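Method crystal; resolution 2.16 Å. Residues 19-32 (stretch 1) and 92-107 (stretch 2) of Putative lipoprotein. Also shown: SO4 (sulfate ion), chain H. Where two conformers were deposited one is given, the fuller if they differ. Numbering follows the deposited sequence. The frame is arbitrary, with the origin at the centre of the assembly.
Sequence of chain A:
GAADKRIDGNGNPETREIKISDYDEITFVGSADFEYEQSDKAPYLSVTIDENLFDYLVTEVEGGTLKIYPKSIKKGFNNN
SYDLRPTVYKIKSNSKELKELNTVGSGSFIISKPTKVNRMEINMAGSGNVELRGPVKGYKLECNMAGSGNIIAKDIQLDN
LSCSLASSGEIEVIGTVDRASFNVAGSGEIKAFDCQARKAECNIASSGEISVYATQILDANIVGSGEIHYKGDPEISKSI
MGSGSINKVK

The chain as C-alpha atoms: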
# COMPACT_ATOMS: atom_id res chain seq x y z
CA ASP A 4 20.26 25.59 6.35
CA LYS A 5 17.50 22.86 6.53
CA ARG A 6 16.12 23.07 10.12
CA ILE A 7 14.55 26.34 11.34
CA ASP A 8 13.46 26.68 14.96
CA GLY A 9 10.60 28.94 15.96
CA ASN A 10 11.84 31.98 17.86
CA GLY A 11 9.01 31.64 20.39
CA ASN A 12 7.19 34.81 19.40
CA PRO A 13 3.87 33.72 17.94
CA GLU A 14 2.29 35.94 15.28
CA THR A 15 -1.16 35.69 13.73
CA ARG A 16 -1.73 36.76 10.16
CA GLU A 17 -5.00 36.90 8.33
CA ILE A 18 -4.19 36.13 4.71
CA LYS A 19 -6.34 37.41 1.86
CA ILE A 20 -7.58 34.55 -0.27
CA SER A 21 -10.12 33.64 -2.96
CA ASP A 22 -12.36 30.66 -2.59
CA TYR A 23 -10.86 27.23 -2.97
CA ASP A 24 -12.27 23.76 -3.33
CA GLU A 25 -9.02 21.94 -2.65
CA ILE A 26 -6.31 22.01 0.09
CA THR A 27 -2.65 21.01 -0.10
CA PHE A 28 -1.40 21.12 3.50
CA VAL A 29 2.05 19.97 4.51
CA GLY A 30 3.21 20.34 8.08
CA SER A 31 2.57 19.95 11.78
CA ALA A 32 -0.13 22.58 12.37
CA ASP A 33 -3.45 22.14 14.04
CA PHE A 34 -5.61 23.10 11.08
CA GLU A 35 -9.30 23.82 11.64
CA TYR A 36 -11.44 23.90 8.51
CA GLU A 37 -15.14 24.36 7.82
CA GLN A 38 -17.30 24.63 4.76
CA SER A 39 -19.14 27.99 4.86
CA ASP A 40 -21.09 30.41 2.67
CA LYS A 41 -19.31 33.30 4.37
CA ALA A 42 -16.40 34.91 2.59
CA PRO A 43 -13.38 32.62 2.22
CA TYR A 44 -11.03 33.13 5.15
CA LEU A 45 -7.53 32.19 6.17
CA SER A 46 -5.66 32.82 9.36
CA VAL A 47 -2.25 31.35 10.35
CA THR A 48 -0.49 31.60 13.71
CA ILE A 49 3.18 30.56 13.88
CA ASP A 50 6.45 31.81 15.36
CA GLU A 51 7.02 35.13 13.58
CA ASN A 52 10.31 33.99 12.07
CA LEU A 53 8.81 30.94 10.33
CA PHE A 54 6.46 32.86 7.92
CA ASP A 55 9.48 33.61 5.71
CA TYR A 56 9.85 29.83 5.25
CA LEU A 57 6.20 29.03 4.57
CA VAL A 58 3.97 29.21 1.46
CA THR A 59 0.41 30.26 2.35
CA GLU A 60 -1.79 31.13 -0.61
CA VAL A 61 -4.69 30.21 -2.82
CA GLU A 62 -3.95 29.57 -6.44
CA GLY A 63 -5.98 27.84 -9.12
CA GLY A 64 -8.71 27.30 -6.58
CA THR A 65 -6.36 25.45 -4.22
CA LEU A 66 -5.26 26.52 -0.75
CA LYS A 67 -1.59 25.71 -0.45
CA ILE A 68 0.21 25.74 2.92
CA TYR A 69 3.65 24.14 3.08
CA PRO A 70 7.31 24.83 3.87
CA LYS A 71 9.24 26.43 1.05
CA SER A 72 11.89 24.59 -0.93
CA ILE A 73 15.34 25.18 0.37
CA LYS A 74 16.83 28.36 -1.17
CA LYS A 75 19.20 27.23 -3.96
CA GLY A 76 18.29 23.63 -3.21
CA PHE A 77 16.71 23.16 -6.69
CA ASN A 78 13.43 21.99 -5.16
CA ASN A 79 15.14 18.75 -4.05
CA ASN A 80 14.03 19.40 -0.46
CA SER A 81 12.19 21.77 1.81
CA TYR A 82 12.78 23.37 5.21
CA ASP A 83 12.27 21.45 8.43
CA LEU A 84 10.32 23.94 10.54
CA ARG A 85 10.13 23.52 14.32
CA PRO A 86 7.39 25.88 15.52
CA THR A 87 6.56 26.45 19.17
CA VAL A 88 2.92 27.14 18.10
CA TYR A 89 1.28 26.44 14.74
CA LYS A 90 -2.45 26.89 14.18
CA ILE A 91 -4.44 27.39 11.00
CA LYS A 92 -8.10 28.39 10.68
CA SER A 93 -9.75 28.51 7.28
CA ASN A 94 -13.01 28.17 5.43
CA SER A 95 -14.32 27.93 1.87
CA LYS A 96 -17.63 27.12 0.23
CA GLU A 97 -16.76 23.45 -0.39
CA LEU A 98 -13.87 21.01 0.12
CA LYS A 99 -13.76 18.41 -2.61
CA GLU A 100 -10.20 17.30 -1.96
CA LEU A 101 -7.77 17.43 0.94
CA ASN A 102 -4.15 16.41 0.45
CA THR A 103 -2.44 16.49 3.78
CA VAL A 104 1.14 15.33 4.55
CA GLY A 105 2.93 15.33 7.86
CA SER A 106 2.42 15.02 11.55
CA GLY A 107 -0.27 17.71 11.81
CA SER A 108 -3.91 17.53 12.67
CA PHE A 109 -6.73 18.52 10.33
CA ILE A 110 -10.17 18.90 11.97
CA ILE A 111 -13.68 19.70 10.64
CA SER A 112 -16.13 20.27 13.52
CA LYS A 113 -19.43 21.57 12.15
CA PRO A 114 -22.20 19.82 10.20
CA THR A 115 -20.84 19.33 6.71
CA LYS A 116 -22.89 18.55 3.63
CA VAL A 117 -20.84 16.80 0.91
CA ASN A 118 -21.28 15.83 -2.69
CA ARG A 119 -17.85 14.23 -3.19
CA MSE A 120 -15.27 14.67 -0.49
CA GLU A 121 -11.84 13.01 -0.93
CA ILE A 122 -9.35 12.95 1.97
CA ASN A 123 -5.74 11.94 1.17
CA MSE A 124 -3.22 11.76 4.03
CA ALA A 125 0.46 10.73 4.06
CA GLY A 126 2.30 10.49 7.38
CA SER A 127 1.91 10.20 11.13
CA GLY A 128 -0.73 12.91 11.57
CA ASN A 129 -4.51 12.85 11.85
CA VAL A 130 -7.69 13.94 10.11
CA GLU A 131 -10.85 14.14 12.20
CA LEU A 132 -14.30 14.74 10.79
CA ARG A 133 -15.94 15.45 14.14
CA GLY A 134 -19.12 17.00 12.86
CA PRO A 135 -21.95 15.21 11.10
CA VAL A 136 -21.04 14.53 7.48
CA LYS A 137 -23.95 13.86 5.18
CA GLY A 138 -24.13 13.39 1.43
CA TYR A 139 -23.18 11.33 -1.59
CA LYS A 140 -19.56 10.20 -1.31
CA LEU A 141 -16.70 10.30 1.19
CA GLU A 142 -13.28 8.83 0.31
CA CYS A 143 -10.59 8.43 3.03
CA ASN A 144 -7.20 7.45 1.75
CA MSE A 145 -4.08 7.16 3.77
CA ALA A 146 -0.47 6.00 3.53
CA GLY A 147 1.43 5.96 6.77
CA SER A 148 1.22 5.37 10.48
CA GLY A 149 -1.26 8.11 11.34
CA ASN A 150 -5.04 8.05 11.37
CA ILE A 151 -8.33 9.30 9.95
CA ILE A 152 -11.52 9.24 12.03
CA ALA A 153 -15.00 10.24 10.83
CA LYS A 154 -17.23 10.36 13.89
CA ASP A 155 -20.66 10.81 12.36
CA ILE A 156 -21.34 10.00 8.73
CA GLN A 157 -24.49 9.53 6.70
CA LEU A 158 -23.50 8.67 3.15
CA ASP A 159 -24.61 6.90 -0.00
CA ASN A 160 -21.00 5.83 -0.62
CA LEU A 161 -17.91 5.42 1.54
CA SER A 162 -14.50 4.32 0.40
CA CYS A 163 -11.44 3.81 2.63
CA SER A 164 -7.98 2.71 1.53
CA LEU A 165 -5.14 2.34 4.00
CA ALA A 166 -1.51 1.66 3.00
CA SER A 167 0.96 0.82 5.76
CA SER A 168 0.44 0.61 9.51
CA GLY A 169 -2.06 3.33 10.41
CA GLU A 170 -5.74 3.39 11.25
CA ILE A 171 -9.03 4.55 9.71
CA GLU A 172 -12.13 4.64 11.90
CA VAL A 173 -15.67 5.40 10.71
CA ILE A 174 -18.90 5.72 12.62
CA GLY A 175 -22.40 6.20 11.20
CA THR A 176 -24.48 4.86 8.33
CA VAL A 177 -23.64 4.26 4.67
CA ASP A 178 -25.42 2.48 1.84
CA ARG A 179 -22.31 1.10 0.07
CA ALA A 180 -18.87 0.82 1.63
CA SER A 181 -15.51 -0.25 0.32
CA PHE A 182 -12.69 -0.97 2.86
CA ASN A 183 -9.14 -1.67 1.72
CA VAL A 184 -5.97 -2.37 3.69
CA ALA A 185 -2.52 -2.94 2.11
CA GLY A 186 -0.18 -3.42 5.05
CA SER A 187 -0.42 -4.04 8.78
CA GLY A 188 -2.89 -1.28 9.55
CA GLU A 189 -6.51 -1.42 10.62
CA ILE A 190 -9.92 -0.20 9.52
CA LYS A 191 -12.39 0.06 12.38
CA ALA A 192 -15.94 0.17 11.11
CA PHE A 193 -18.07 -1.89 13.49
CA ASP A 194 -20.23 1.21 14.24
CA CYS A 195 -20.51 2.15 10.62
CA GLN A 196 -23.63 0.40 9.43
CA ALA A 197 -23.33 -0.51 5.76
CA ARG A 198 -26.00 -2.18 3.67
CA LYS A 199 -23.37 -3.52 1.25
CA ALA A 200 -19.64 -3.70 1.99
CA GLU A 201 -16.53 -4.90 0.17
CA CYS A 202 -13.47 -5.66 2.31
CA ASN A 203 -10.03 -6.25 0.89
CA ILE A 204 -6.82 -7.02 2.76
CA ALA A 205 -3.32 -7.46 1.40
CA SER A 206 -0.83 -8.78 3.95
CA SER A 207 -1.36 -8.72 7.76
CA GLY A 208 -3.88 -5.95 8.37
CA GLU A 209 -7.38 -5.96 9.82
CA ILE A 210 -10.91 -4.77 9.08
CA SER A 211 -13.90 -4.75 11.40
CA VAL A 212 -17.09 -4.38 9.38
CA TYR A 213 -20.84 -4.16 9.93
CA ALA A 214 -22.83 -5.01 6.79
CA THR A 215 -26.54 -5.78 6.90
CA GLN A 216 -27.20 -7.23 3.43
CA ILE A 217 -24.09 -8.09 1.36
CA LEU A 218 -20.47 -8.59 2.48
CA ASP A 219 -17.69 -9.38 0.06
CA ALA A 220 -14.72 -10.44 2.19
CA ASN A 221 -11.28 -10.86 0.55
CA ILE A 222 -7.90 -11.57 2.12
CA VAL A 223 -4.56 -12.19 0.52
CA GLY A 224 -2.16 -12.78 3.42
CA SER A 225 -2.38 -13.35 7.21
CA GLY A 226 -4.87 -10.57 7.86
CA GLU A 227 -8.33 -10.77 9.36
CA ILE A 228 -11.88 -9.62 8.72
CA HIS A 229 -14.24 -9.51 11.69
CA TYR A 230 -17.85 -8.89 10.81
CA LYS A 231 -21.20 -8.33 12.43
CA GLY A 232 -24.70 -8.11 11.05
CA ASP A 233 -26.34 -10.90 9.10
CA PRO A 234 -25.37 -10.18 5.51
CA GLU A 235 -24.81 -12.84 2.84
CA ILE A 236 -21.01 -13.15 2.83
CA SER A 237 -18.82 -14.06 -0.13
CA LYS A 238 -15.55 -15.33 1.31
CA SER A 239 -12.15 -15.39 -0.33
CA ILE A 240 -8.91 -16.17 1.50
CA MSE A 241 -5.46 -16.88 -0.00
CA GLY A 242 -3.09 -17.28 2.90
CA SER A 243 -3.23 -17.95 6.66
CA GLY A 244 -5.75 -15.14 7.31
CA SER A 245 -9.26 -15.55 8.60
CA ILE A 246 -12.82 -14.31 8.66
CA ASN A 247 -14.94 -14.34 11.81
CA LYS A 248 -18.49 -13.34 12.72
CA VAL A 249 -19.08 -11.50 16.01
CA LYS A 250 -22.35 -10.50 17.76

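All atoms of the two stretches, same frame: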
# COMPACT_ATOMS: atom_id res chain seq x y z
N LYS A 19 -5.29 37.19 2.85
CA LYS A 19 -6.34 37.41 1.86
C LYS A 19 -6.32 36.29 0.85
O LYS A 19 -5.27 35.98 0.27
CB LYS A 19 -6.14 38.77 1.14
CG LYS A 19 -7.37 39.31 0.41
N ILE A 20 -7.47 35.66 0.65
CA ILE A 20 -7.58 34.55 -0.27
C ILE A 20 -8.90 34.56 -1.04
O ILE A 20 -9.90 35.03 -0.55
CB ILE A 20 -7.45 33.21 0.48
CG1 ILE A 20 -8.54 33.05 1.55
CG2 ILE A 20 -6.11 33.06 1.13
CD1 ILE A 20 -8.76 31.56 1.92
N SER A 21 -8.88 34.01 -2.26
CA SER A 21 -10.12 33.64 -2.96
C SER A 21 -10.61 32.31 -2.43
O SER A 21 -9.90 31.60 -1.73
CB SER A 21 -9.86 33.38 -4.44
OG SER A 21 -9.14 34.44 -5.01
N ASP A 22 -11.82 31.96 -2.86
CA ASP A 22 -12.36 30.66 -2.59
C ASP A 22 -11.48 29.56 -3.16
O ASP A 22 -10.73 29.78 -4.10
CB ASP A 22 -13.76 30.50 -3.19
CG ASP A 22 -14.52 29.31 -2.60
OD1 ASP A 22 -14.39 29.05 -1.38
OD2 ASP A 22 -15.24 28.63 -3.33
N TYR A 23 -11.59 28.40 -2.55
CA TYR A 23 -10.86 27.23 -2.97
C TYR A 23 -11.73 26.04 -2.72
O TYR A 23 -12.57 26.07 -1.84
CB TYR A 23 -9.54 27.13 -2.18
CG TYR A 23 -9.68 27.05 -0.67
CD1 TYR A 23 -9.84 25.83 -0.02
CD2 TYR A 23 -9.65 28.21 0.13
CE1 TYR A 23 -9.95 25.75 1.37
CE2 TYR A 23 -9.73 28.14 1.52
CZ TYR A 23 -9.89 26.91 2.14
OH TYR A 23 -10.00 26.83 3.51
N ASP A 24 -11.55 25.00 -3.51
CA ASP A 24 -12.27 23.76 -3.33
C ASP A 24 -11.32 22.62 -3.03
O ASP A 24 -11.73 21.47 -2.94
CB ASP A 24 -13.13 23.45 -4.56
CG ASP A 24 -12.32 23.21 -5.82
OD1 ASP A 24 -11.06 23.19 -5.78
OD2 ASP A 24 -12.96 23.05 -6.88
N GLU A 25 -10.04 22.94 -2.87
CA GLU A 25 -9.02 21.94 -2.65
C GLU A 25 -7.92 22.50 -1.73
O GLU A 25 -7.63 23.70 -1.78
CB GLU A 25 -8.50 21.52 -4.01
CG GLU A 25 -7.43 20.51 -3.99
CD GLU A 25 -6.99 20.11 -5.40
OE1 GLU A 25 -7.88 20.06 -6.32
OE2 GLU A 25 -5.76 19.83 -5.55
N ILE A 26 -7.37 21.64 -0.87
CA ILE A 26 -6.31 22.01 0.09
C ILE A 26 -5.11 21.09 -0.06
O ILE A 26 -5.26 19.87 -0.03
CB ILE A 26 -6.78 21.91 1.56
CG1 ILE A 26 -7.90 22.93 1.87
CG2 ILE A 26 -5.59 22.12 2.52
CD1 ILE A 26 -8.58 22.71 3.27
N THR A 27 -3.93 21.68 -0.23
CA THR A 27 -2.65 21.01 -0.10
C THR A 27 -2.04 21.55 1.17
O THR A 27 -1.68 22.72 1.22
CB THR A 27 -1.70 21.37 -1.25
OG1 THR A 27 -2.22 20.84 -2.44
CG2 THR A 27 -0.33 20.76 -1.03
N PHE A 28 -1.91 20.71 2.19
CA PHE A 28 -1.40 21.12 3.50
C PHE A 28 -0.27 20.22 3.92
O PHE A 28 -0.49 19.04 4.11
CB PHE A 28 -2.51 21.02 4.53
CG PHE A 28 -2.04 21.09 5.95
CD1 PHE A 28 -1.12 22.06 6.36
CD2 PHE A 28 -2.57 20.23 6.90
CE1 PHE A 28 -0.68 22.12 7.68
CE2 PHE A 28 -2.13 20.28 8.25
CZ PHE A 28 -1.19 21.24 8.63
N VAL A 29 0.93 20.75 4.06
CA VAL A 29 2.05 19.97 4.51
C VAL A 29 2.53 20.61 5.78
O VAL A 29 2.82 21.82 5.81
CB VAL A 29 3.20 20.04 3.50
CG1 VAL A 29 4.45 19.28 4.05
CG2 VAL A 29 2.71 19.61 2.11
N GLY A 30 2.68 19.82 6.83
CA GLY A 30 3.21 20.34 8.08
C GLY A 30 2.53 19.83 9.33
O GLY A 30 1.68 18.92 9.28
N SER A 31 2.92 20.44 10.45
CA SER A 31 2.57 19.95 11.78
C SER A 31 1.50 20.76 12.47
O SER A 31 1.23 20.52 13.64
CB SER A 31 3.83 19.93 12.67
OG SER A 31 4.27 21.25 12.96
N ALA A 32 0.86 21.68 11.75
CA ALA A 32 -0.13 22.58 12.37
C ALA A 32 -1.35 21.82 12.87
O ALA A 32 -1.67 20.75 12.38
CB ALA A 32 -0.57 23.66 11.39
N LYS A 92 -6.64 28.40 10.76
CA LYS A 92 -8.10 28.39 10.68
C LYS A 92 -8.48 28.85 9.28
O LYS A 92 -7.99 29.88 8.79
CB LYS A 92 -8.72 29.28 11.75
CG LYS A 92 -8.53 28.74 13.16
CD LYS A 92 -9.41 29.46 14.16
CE LYS A 92 -9.22 28.88 15.55
NZ LYS A 92 -10.40 29.19 16.41
N SER A 93 -9.34 28.09 8.62
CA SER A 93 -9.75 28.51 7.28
C SER A 93 -11.12 27.99 6.94
O SER A 93 -11.58 27.04 7.55
CB SER A 93 -8.72 28.06 6.22
OG SER A 93 -8.93 28.69 4.97
N ASN A 94 -11.77 28.66 6.00
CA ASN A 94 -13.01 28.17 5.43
C ASN A 94 -13.17 28.50 3.95
O ASN A 94 -12.51 29.41 3.42
CB ASN A 94 -14.19 28.66 6.25
CG ASN A 94 -14.29 30.17 6.31
OD1 ASN A 94 -14.79 30.82 5.39
ND2 ASN A 94 -13.85 30.73 7.41
N SER A 95 -13.99 27.71 3.29
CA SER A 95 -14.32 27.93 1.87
C SER A 95 -15.71 27.38 1.68
O SER A 95 -16.29 26.81 2.62
CB SER A 95 -13.34 27.24 0.93
OG SER A 95 -13.48 25.84 0.99
N LYS A 96 -16.26 27.54 0.47
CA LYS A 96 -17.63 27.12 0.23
C LYS A 96 -17.73 25.60 0.25
O LYS A 96 -18.68 25.05 0.81
CB LYS A 96 -18.16 27.71 -1.08
CG LYS A 96 -18.02 29.27 -1.16
CD LYS A 96 -19.31 30.02 -0.86
CE LYS A 96 -19.10 31.51 -0.38
NZ LYS A 96 -17.96 32.25 -1.03
N GLU A 97 -16.73 24.91 -0.29
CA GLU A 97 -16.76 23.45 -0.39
C GLU A 97 -15.34 22.89 -0.39
O GLU A 97 -14.44 23.53 -0.93
CB GLU A 97 -17.43 23.07 -1.70
CG GLU A 97 -17.51 21.58 -1.99
CD GLU A 97 -18.17 21.30 -3.35
OE1 GLU A 97 -18.33 22.26 -4.13
OE2 GLU A 97 -18.52 20.12 -3.62
N LEU A 98 -15.16 21.70 0.18
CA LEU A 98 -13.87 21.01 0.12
C LEU A 98 -14.05 19.68 -0.57
O LEU A 98 -14.58 18.73 0.02
CB LEU A 98 -13.30 20.81 1.52
CG LEU A 98 -11.95 20.08 1.62
CD1 LEU A 98 -10.82 20.87 0.89
CD2 LEU A 98 -11.65 19.87 3.08
N LYS A 99 -13.64 19.62 -1.82
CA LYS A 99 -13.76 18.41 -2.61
C LYS A 99 -12.58 17.51 -2.37
O LYS A 99 -12.72 16.30 -2.44
CB LYS A 99 -13.80 18.73 -4.09
CG LYS A 99 -14.88 19.67 -4.51
CD LYS A 99 -14.92 19.81 -6.03
CE LYS A 99 -16.05 20.75 -6.46
NZ LYS A 99 -16.23 20.66 -7.95
N GLU A 100 -11.41 18.09 -2.14
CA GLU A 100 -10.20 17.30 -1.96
C GLU A 100 -9.18 17.93 -1.01
O GLU A 100 -8.77 19.09 -1.18
CB GLU A 100 -9.57 17.02 -3.31
CG GLU A 100 -8.50 16.00 -3.21
CD GLU A 100 -7.87 15.69 -4.53
OE1 GLU A 100 -8.62 15.58 -5.51
OE2 GLU A 100 -6.63 15.55 -4.59
N LEU A 101 -8.79 17.13 -0.03
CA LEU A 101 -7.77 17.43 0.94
C LEU A 101 -6.57 16.49 0.70
O LEU A 101 -6.70 15.26 0.70
CB LEU A 101 -8.30 17.19 2.35
CG LEU A 101 -7.25 17.35 3.46
CD1 LEU A 101 -6.72 18.79 3.47
CD2 LEU A 101 -7.81 16.96 4.84
N ASN A 102 -5.41 17.10 0.54
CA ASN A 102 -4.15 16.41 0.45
C ASN A 102 -3.34 16.94 1.59
O ASN A 102 -2.94 18.11 1.57
CB ASN A 102 -3.49 16.68 -0.89
CG ASN A 102 -4.25 16.02 -2.04
OD1 ASN A 102 -4.35 14.80 -2.10
ND2 ASN A 102 -4.83 16.82 -2.93
N THR A 103 -3.16 16.12 2.60
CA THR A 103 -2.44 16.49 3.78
C THR A 103 -1.24 15.52 4.01
O THR A 103 -1.36 14.30 3.81
CB THR A 103 -3.39 16.54 4.99
OG1 THR A 103 -2.68 17.08 6.10
CG2 THR A 103 -3.93 15.20 5.36
N VAL A 104 -0.09 16.08 4.39
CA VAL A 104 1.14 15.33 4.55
C VAL A 104 1.85 15.85 5.78
O VAL A 104 2.12 17.06 5.90
CB VAL A 104 2.11 15.48 3.33
CG1 VAL A 104 3.39 14.65 3.55
CG2 VAL A 104 1.41 15.09 1.98
N GLY A 105 2.16 14.96 6.71
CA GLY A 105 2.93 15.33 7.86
C GLY A 105 2.36 14.79 9.14
O GLY A 105 1.60 13.83 9.15
N SER A 106 2.77 15.42 10.22
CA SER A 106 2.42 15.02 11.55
C SER A 106 1.32 15.91 12.13
O SER A 106 1.03 15.81 13.29
CB SER A 106 3.65 15.15 12.45
OG SER A 106 3.98 16.54 12.54
N GLY A 107 0.74 16.79 11.32
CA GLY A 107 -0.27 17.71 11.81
C GLY A 107 -1.64 17.10 12.04
O GLY A 107 -1.85 15.88 11.90
S SO4 H . 5.79 17.53 9.91
O1 SO4 H . 4.33 17.55 9.76
O2 SO4 H . 6.30 18.90 10.17
O3 SO4 H . 6.26 16.64 10.99
O4 SO4 H . 6.38 17.03 8.67
O HOH W 1 -15.29 26.02 -2.62
O HOH W 2 -4.09 19.29 -3.24

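Strand 25-29 and strand 100-104 lie side by side in parallel, their directions 7° apart, although touching residues are at least 70 positions apart in sequence. Main-chain hydrogen bonds form the usual parallel ladder. I26 N donates to E100 O (2.9 Å), and N102 N donates to I26 O (2.8 Å). F28 N then donates to N102 O (2.9 Å), V104 N to F28 O (3.0 Å), and G30 N to V104 O (3.0 Å). I26, F28 and G30 therefore use their amides on the second stretch, while E25, T27 and V29 turn theirs away from it. The CA atoms of these intervening residues make CA-H...O contacts instead, as from E25 CA to E100 O (3.2 Å).

Before the ladder, D24 O accepts from K99 N (2.9 Å) and more weakly from E100 N (3.5 Å). After it, G107 N makes a weak, bent bond to G30 O (3.1 Å, 121°). A CB on G107 would clash with that same oxygen and with A32 O.

Near D22, one side chain and a water take up main-chain donors of the second stretch: K96 N donates to D22 OD1 (3.0 Å, 165°) and E97 N to water 1 (3.0 Å). Water 1 also has D22 OD2 (2.7 Å) and Y23 O (2.8 Å) within donating reach, so it links both stretches; it has more acceptors about it than protons. S95 OG lies 3.0 Å from Y23 O and 3.2 Å from E97 O; its single proton can serve either in a weak bond, and the choice is open. Y23 OH donates to S93 OG (2.6 Å), which lies at the ring edge. S95 CB packs over the face of the Y23 ring, 3.6 Å from the centroid of that ring.

On the face carrying E25, T27 and N102, N102 ND2 is fully used. It donates to E100 OE2 (2.8 Å) within its own stretch and to water 2 (2.6 Å). That water donates to E25 OE2 (2.9 Å) and also bonds T27 OG1 (2.6 Å). The carboxylates of E25 and E100 carry like charge, with E25 OE2 4.5 Å from E100 OE2, and each of these oxygens accepts a hydrogen bond. The face carrying I26 is apolar there: I26 CG2 meets L101 CD1 (3.6 Å), and I26 CG1 meets L98 CD1 (3.7 Å).

A sulfate, probably from the crystallisation liquor, sits at the glycine turns. S106 N donates to its O1 (2.7 Å, 175°) and S106 OG to its O3 (2.8 Å). A CB on G105 would clash with sulfate O1 and with G30 O.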